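Local coordinates for protein carbohydrate kinase, FGGY (Rhodospirillum rubrum, PDB 3IFR) that probably phosphorylates D-xylulose at the expense of ATP, as a xylulose kinase of the FGGY carbohydrate kinase family, at residues Ser42-Pro45 and Gly46-Glu49; Ser369-Arg372 and Gly373-Trp376. All coordinates share one frame; numbering follows the deposited sequence.

Interaction 1. Residues Ser42-Pro45 and Gly46-Glu49; sequences SPHP and GWAE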
ATOM      1  N   SER A  42     -12.536  13.255  10.438  1.00 29.83           N
ATOM      2  CA  SER A  42     -12.477  14.304   9.432  1.00 30.82           C
ATOM      3  C   SER A  42     -13.304  15.485   9.892  1.00 31.46           C
ATOM      4  O   SER A  42     -14.532  15.501   9.765  1.00 31.09           O
ATOM      5  CB  SER A  42     -12.882  13.823   8.041  1.00 25.54           C
ATOM      6  OG  SER A  42     -14.227  13.488   8.038  1.00 31.35           O
ATOM      7  N   PRO A  43     -12.610  16.466  10.467  1.00 30.81           N
ATOM      8  CA  PRO A  43     -13.164  17.697  11.020  1.00 27.37           C
ATOM      9  C   PRO A  43     -13.752  18.567   9.915  1.00 29.34           C
ATOM     10  O   PRO A  43     -14.711  19.283  10.164  1.00 28.34           O
ATOM     11  CB  PRO A  43     -11.943  18.357  11.666  1.00 29.27           C
ATOM     12  CG  PRO A  43     -10.952  17.173  11.918  1.00 27.27           C
ATOM     13  CD  PRO A  43     -11.152  16.366  10.670  1.00 27.49           C
ATOM     14  N   HIS A  44     -13.235  18.469   8.696  1.00 30.37           N
ATOM     15  CA  HIS A  44     -13.891  19.138   7.567  1.00 29.24           C
ATOM     16  C   HIS A  44     -13.818  18.253   6.365  1.00 29.39           C
ATOM     17  O   HIS A  44     -13.007  17.335   6.351  1.00 31.35           O
ATOM     18  CB  HIS A  44     -13.231  20.467   7.250  1.00 27.02           C
ATOM     19  CG  HIS A  44     -13.166  21.383   8.416  1.00 27.38           C
ATOM     20  ND1 HIS A  44     -11.987  21.666   9.072  1.00 28.69           N
ATOM     21  CD2 HIS A  44     -14.141  22.060   9.078  1.00 28.24           C
ATOM     22  CE1 HIS A  44     -12.233  22.501  10.077  1.00 27.40           C
ATOM     23  NE2 HIS A  44     -13.530  22.758  10.093  1.00 27.08           N
ATOM     24  N   PRO A  45     -14.673  18.515   5.356  1.00 31.05           N
ATOM     25  CA  PRO A  45     -14.773  17.606   4.223  1.00 28.21           C
ATOM     26  C   PRO A  45     -13.363  17.331   3.673  1.00 29.46           C
ATOM     27  O   PRO A  45     -12.553  18.258   3.573  1.00 27.18           O
ATOM     28  CB  PRO A  45     -15.598  18.409   3.206  1.00 31.99           C
ATOM     29  CG  PRO A  45     -16.338  19.418   3.975  1.00 28.16           C
ATOM     30  CD  PRO A  45     -15.659  19.614   5.286  1.00 30.05           C
ATOM     31  N   GLY A  46     -13.063  16.068   3.367  1.00 29.02           N
ATOM     32  CA  GLY A  46     -11.822  15.714   2.699  1.00 25.53           C
ATOM     33  C   GLY A  46     -10.629  15.685   3.641  1.00 30.04           C
ATOM     34  O   GLY A  46      -9.515  15.321   3.222  1.00 27.38           O
ATOM     35  N   TRP A  47     -10.843  16.097   4.898  1.00 27.14           N
ATOM     36  CA  TRP A  47      -9.833  15.937   5.947  1.00 25.40           C
ATOM     37  C   TRP A  47      -9.717  14.482   6.438  1.00 25.39           C
ATOM     38  O   TRP A  47     -10.727  13.799   6.576  1.00 26.30           O
ATOM     39  CB  TRP A  47     -10.178  16.836   7.124  1.00 24.94           C
ATOM     40  CG  TRP A  47      -9.819  18.234   6.865  1.00 24.03           C
ATOM     41  CD1 TRP A  47      -9.903  18.899   5.665  1.00 24.46           C
ATOM     42  CD2 TRP A  47      -9.331  19.171   7.811  1.00 25.19           C
ATOM     43  NE1 TRP A  47      -9.461  20.182   5.805  1.00 23.06           N
ATOM     44  CE2 TRP A  47      -9.121  20.388   7.117  1.00 24.54           C
ATOM     45  CE3 TRP A  47      -9.018  19.102   9.167  1.00 22.97           C
ATOM     46  CZ2 TRP A  47      -8.635  21.514   7.745  1.00 20.29           C
ATOM     47  CZ3 TRP A  47      -8.544  20.235   9.782  1.00 23.66           C
ATOM     48  CH2 TRP A  47      -8.345  21.418   9.066  1.00 22.61           C
ATOM     49  N   ALA A  48      -8.498  13.996   6.674  1.00 22.88           N
ATOM     50  CA  ALA A  48      -8.304  12.651   7.264  1.00 23.68           C
ATOM     51  C   ALA A  48      -7.254  12.734   8.348  1.00 23.50           C
ATOM     52  O   ALA A  48      -6.058  12.942   8.057  1.00 23.52           O
ATOM     53  CB  ALA A  48      -7.887  11.640   6.219  1.00 20.46           C
ATOM     54  N   GLU A  49      -7.678  12.596   9.594  1.00 21.35           N
ATOM     55  CA  GLU A  49      -6.753  12.808  10.703  1.00 22.78           C
ATOM     56  C   GLU A  49      -6.798  11.669  11.685  1.00 23.91           C
ATOM     57  O   GLU A  49      -7.848  11.034  11.833  1.00 22.86           O
ATOM     58  CB  GLU A  49      -7.075  14.126  11.425  1.00 23.32           C
ATOM     59  CG  GLU A  49      -6.942  15.343  10.517  1.00 24.19           C
ATOM     60  CD  GLU A  49      -6.850  16.670  11.242  1.00 24.61           C
ATOM     61  OE1 GLU A  49      -7.430  16.840  12.337  1.00 24.58           O
ATOM     62  OE2 GLU A  49      -6.201  17.571  10.680  1.00 24.87           O
TER
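A histidine and a tryptophan pack against each other across a tight turn, H44 presenting its ring edge to the face of W47, in the loop that leads from strand 29-37 to the short strand 49-50 on the surface of the protein. The two planes stand at 87° and the centroid of the imidazole lies 4.6 Å from that of the six-membered indole ring, a T-shaped pair. The atom that leads is H44 ND1, which comes over the indole face and approaches W47 CZ2 to 3.6 Å. Behind it H44 CB sits almost exactly on the normal of the five-membered ring, 3.9 Å from its centroid, so a CH-pi contact accompanies the ring pair. Both side chains carry CG beside their own backbone N, and they run alongside each other in the same direction. What brings them together is a type II beta turn from H44 to W47, closed by the hydrogen bond from W47 N to H44 O at 2.9 Å. P45 and G46 occupy its two corners, and G46 has the positive phi, 79°, that the third position of this turn requires. P43 completes the packing: its CD meets W47 CB at 3.7 Å, the two side chains crossing at about a right angle, while its CG reaches E49 OE1 at 3.6 Å. The other carboxylate oxygen, E49 OE2, forms salt bridges with R100 and R109. R109 also makes a cation-pi contact with W47, and backbone hydrogen bonds of G46 with G108 and of A48 with Q104 tie the loop to the segment of the same chain that carries R109.

Interaction 2. Residues Ser369-Arg372 and Gly373-Trp376; sequences SHTR and GHLW
The start of helix 372-397, in the C-terminal half of the kinase, carries a threonine at the N-cap with two histidines packed beside it. T371 OG1 and H374 ND1 are hydrogen-bonded at 2.8 Å, with either atom able to be the donor. The hydroxyl meets the imidazole at its edge, near the ring plane. T371 holds OG1 between its backbone N and carbonyl carbon (chi1 56°), which turns the oxygen back over the first turn of the helix. Over one face of H374, H370 brings its ring edge in an offset T-shaped pair, the centroids 4.9 Å apart and the planes at 86°. Its leading atom is CD2, 3.4 Å from H374 CD2, and H370 CA lies over the same imidazole in a CH-pi contact, 4.2 Å from the ring centroid. H374 is thus held both at its edge and over a face. An N-cap residue stands just before the first helical residue, and here its carbonyl already takes part in the helical bonding: L375 N donates to T371 O at 3.2 Å. The next bond of the same i to i+4 pattern, W376 N to R372 O, is shorter at 2.9 Å and nearly straight, with an N-H...O angle of 174°. The far nitrogens of both histidines are hydrogen-bonded to one residue, H374 NE2 to the D339 carboxylate and H370 NE2 to the D339 carbonyl, while H370 ND1 accepts from S367 N. These bonds should fix the rotation of both rings. W376 turns the other way, packing against helices 305-315 and 322-332, where its NE1 is hydrogen-bonded to D328.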
ATOM      1  N   SER A 369     -29.326  -6.861 -26.597  1.00 33.10           N
ATOM      2  CA  SER A 369     -28.949  -8.246 -26.318  1.00 33.85           C
ATOM      3  C   SER A 369     -28.160  -8.423 -25.018  1.00 32.01           C
ATOM      4  O   SER A 369     -28.229  -9.477 -24.403  1.00 32.77           O
ATOM      5  CB  SER A 369     -28.154  -8.860 -27.493  1.00 35.39           C
ATOM      6  OG  SER A 369     -28.926  -8.881 -28.686  1.00 38.93           O
ATOM      7  N   HIS A 370     -27.392  -7.430 -24.592  1.00 28.82           N
ATOM      8  CA  HIS A 370     -26.634  -7.647 -23.368  1.00 29.27           C
ATOM      9  C   HIS A 370     -27.496  -7.829 -22.127  1.00 28.80           C
ATOM     10  O   HIS A 370     -28.595  -7.293 -22.033  1.00 28.27           O
ATOM     11  CB  HIS A 370     -25.594  -6.566 -23.206  1.00 30.60           C
ATOM     12  CG  HIS A 370     -24.682  -6.492 -24.385  1.00 29.10           C
ATOM     13  ND1 HIS A 370     -24.937  -5.666 -25.455  1.00 33.26           N
ATOM     14  CD2 HIS A 370     -23.584  -7.200 -24.695  1.00 27.82           C
ATOM     15  CE1 HIS A 370     -23.992  -5.842 -26.366  1.00 32.77           C
ATOM     16  NE2 HIS A 370     -23.160  -6.765 -25.932  1.00 29.81           N
ATOM     17  N   THR A 371     -26.982  -8.632 -21.202  1.00 31.08           N
ATOM     18  CA  THR A 371     -27.678  -9.095 -19.997  1.00 28.49           C
ATOM     19  C   THR A 371     -26.854  -8.650 -18.824  1.00 30.24           C
ATOM     20  O   THR A 371     -25.727  -8.142 -19.009  1.00 28.99           O
ATOM     21  CB  THR A 371     -27.655 -10.618 -19.947  1.00 31.86           C
ATOM     22  OG1 THR A 371     -26.289 -11.058 -20.005  1.00 32.30           O
ATOM     23  CG2 THR A 371     -28.384 -11.205 -21.150  1.00 28.89           C
ATOM     24  N   ARG A 372     -27.362  -8.846 -17.607  1.00 29.64           N
ATOM     25  CA  ARG A 372     -26.572  -8.415 -16.462  1.00 32.00           C
ATOM     26  C   ARG A 372     -25.187  -9.118 -16.400  1.00 28.30           C
ATOM     27  O   ARG A 372     -24.197  -8.537 -15.954  1.00 29.74           O
ATOM     28  CB  ARG A 372     -27.354  -8.513 -15.152  1.00 33.62           C
ATOM     29  CG  ARG A 372     -27.686  -9.911 -14.740  1.00 35.94           C
ATOM     30  CD  ARG A 372     -28.687  -9.903 -13.576  1.00 37.59           C
ATOM     31  NE  ARG A 372     -30.000  -9.517 -14.058  1.00 36.94           N
ATOM     32  CZ  ARG A 372     -30.550  -8.327 -13.861  1.00 39.40           C
ATOM     33  NH1 ARG A 372     -29.914  -7.382 -13.148  1.00 34.87           N
ATOM     34  NH2 ARG A 372     -31.752  -8.087 -14.380  1.00 37.93           N
ATOM     35  N   GLY A 373     -25.120 -10.329 -16.921  1.00 25.92           N
ATOM     36  CA  GLY A 373     -23.879 -11.072 -17.014  1.00 28.39           C
ATOM     37  C   GLY A 373     -22.822 -10.399 -17.870  1.00 26.27           C
ATOM     38  O   GLY A 373     -21.676 -10.353 -17.483  1.00 21.59           O
ATOM     39  N   HIS A 374     -23.220  -9.888 -19.035  1.00 28.46           N
ATOM     40  CA  HIS A 374     -22.323  -9.138 -19.893  1.00 25.18           C
ATOM     41  C   HIS A 374     -21.816  -7.894 -19.185  1.00 25.26           C
ATOM     42  O   HIS A 374     -20.629  -7.574 -19.271  1.00 25.07           O
ATOM     43  CB  HIS A 374     -23.044  -8.679 -21.144  1.00 27.20           C
ATOM     44  CG  HIS A 374     -23.325  -9.764 -22.121  1.00 26.17           C
ATOM     45  ND1 HIS A 374     -24.424 -10.590 -22.004  1.00 29.40           N
ATOM     46  CD2 HIS A 374     -22.691 -10.122 -23.254  1.00 28.36           C
ATOM     47  CE1 HIS A 374     -24.436 -11.429 -23.026  1.00 30.94           C
ATOM     48  NE2 HIS A 374     -23.403 -11.173 -23.799  1.00 29.48           N
ATOM     49  N   LEU A 375     -22.705  -7.172 -18.505  1.00 24.11           N
ATOM     50  CA  LEU A 375     -22.277  -5.957 -17.823  1.00 25.83           C
ATOM     51  C   LEU A 375     -21.253  -6.266 -16.740  1.00 24.51           C
ATOM     52  O   LEU A 375     -20.216  -5.601 -16.642  1.00 21.73           O
ATOM     53  CB  LEU A 375     -23.454  -5.160 -17.210  1.00 27.76           C
ATOM     54  CG  LEU A 375     -24.272  -4.184 -18.077  1.00 29.02           C
ATOM     55  CD1 LEU A 375     -24.639  -2.907 -17.311  1.00 27.54           C
ATOM     56  CD2 LEU A 375     -23.526  -3.802 -19.284  1.00 30.70           C
ATOM     57  N   TRP A 376     -21.580  -7.243 -15.902  1.00 23.04           N
ATOM     58  CA  TRP A 376     -20.678  -7.691 -14.857  1.00 24.98           C
ATOM     59  C   TRP A 376     -19.326  -8.136 -15.443  1.00 25.64           C
ATOM     60  O   TRP A 376     -18.247  -7.770 -14.944  1.00 22.65           O
ATOM     61  CB  TRP A 376     -21.311  -8.850 -14.104  1.00 25.90           C
ATOM     62  CG  TRP A 376     -20.568  -9.246 -12.876  1.00 24.92           C
ATOM     63  CD1 TRP A 376     -19.934 -10.419 -12.665  1.00 23.06           C
ATOM     64  CD2 TRP A 376     -20.392  -8.467 -11.682  1.00 25.80           C
ATOM     65  NE1 TRP A 376     -19.380 -10.440 -11.410  1.00 26.00           N
ATOM     66  CE2 TRP A 376     -19.644  -9.249 -10.784  1.00 26.95           C
ATOM     67  CE3 TRP A 376     -20.782  -7.180 -11.289  1.00 27.74           C
ATOM     68  CZ2 TRP A 376     -19.262  -8.786  -9.519  1.00 30.33           C
ATOM     69  CZ3 TRP A 376     -20.414  -6.724 -10.032  1.00 28.70           C
ATOM     70  CH2 TRP A 376     -19.671  -7.529  -9.157  1.00 30.45           C
TER

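How the interactions relate
Interactions 1 and 2 lie far apart in the fold, their centres 39 Å from each other and their nearest atoms about 27 Å apart. The first belongs to the N-terminal FGGY domain and the second to the C-terminal one, the two actin-ATPase-like parts of such kinases. Both are local contacts in which a histidine edge meets an aromatic face, yet their backbones differ: a beta turn in a loop at 42-49, the beginning of a long helix at 369-376. Interaction 2 lies farther from the centre of the chain, 33 Å between centres against 21 Å for interaction 1, yet is the more buried of the two.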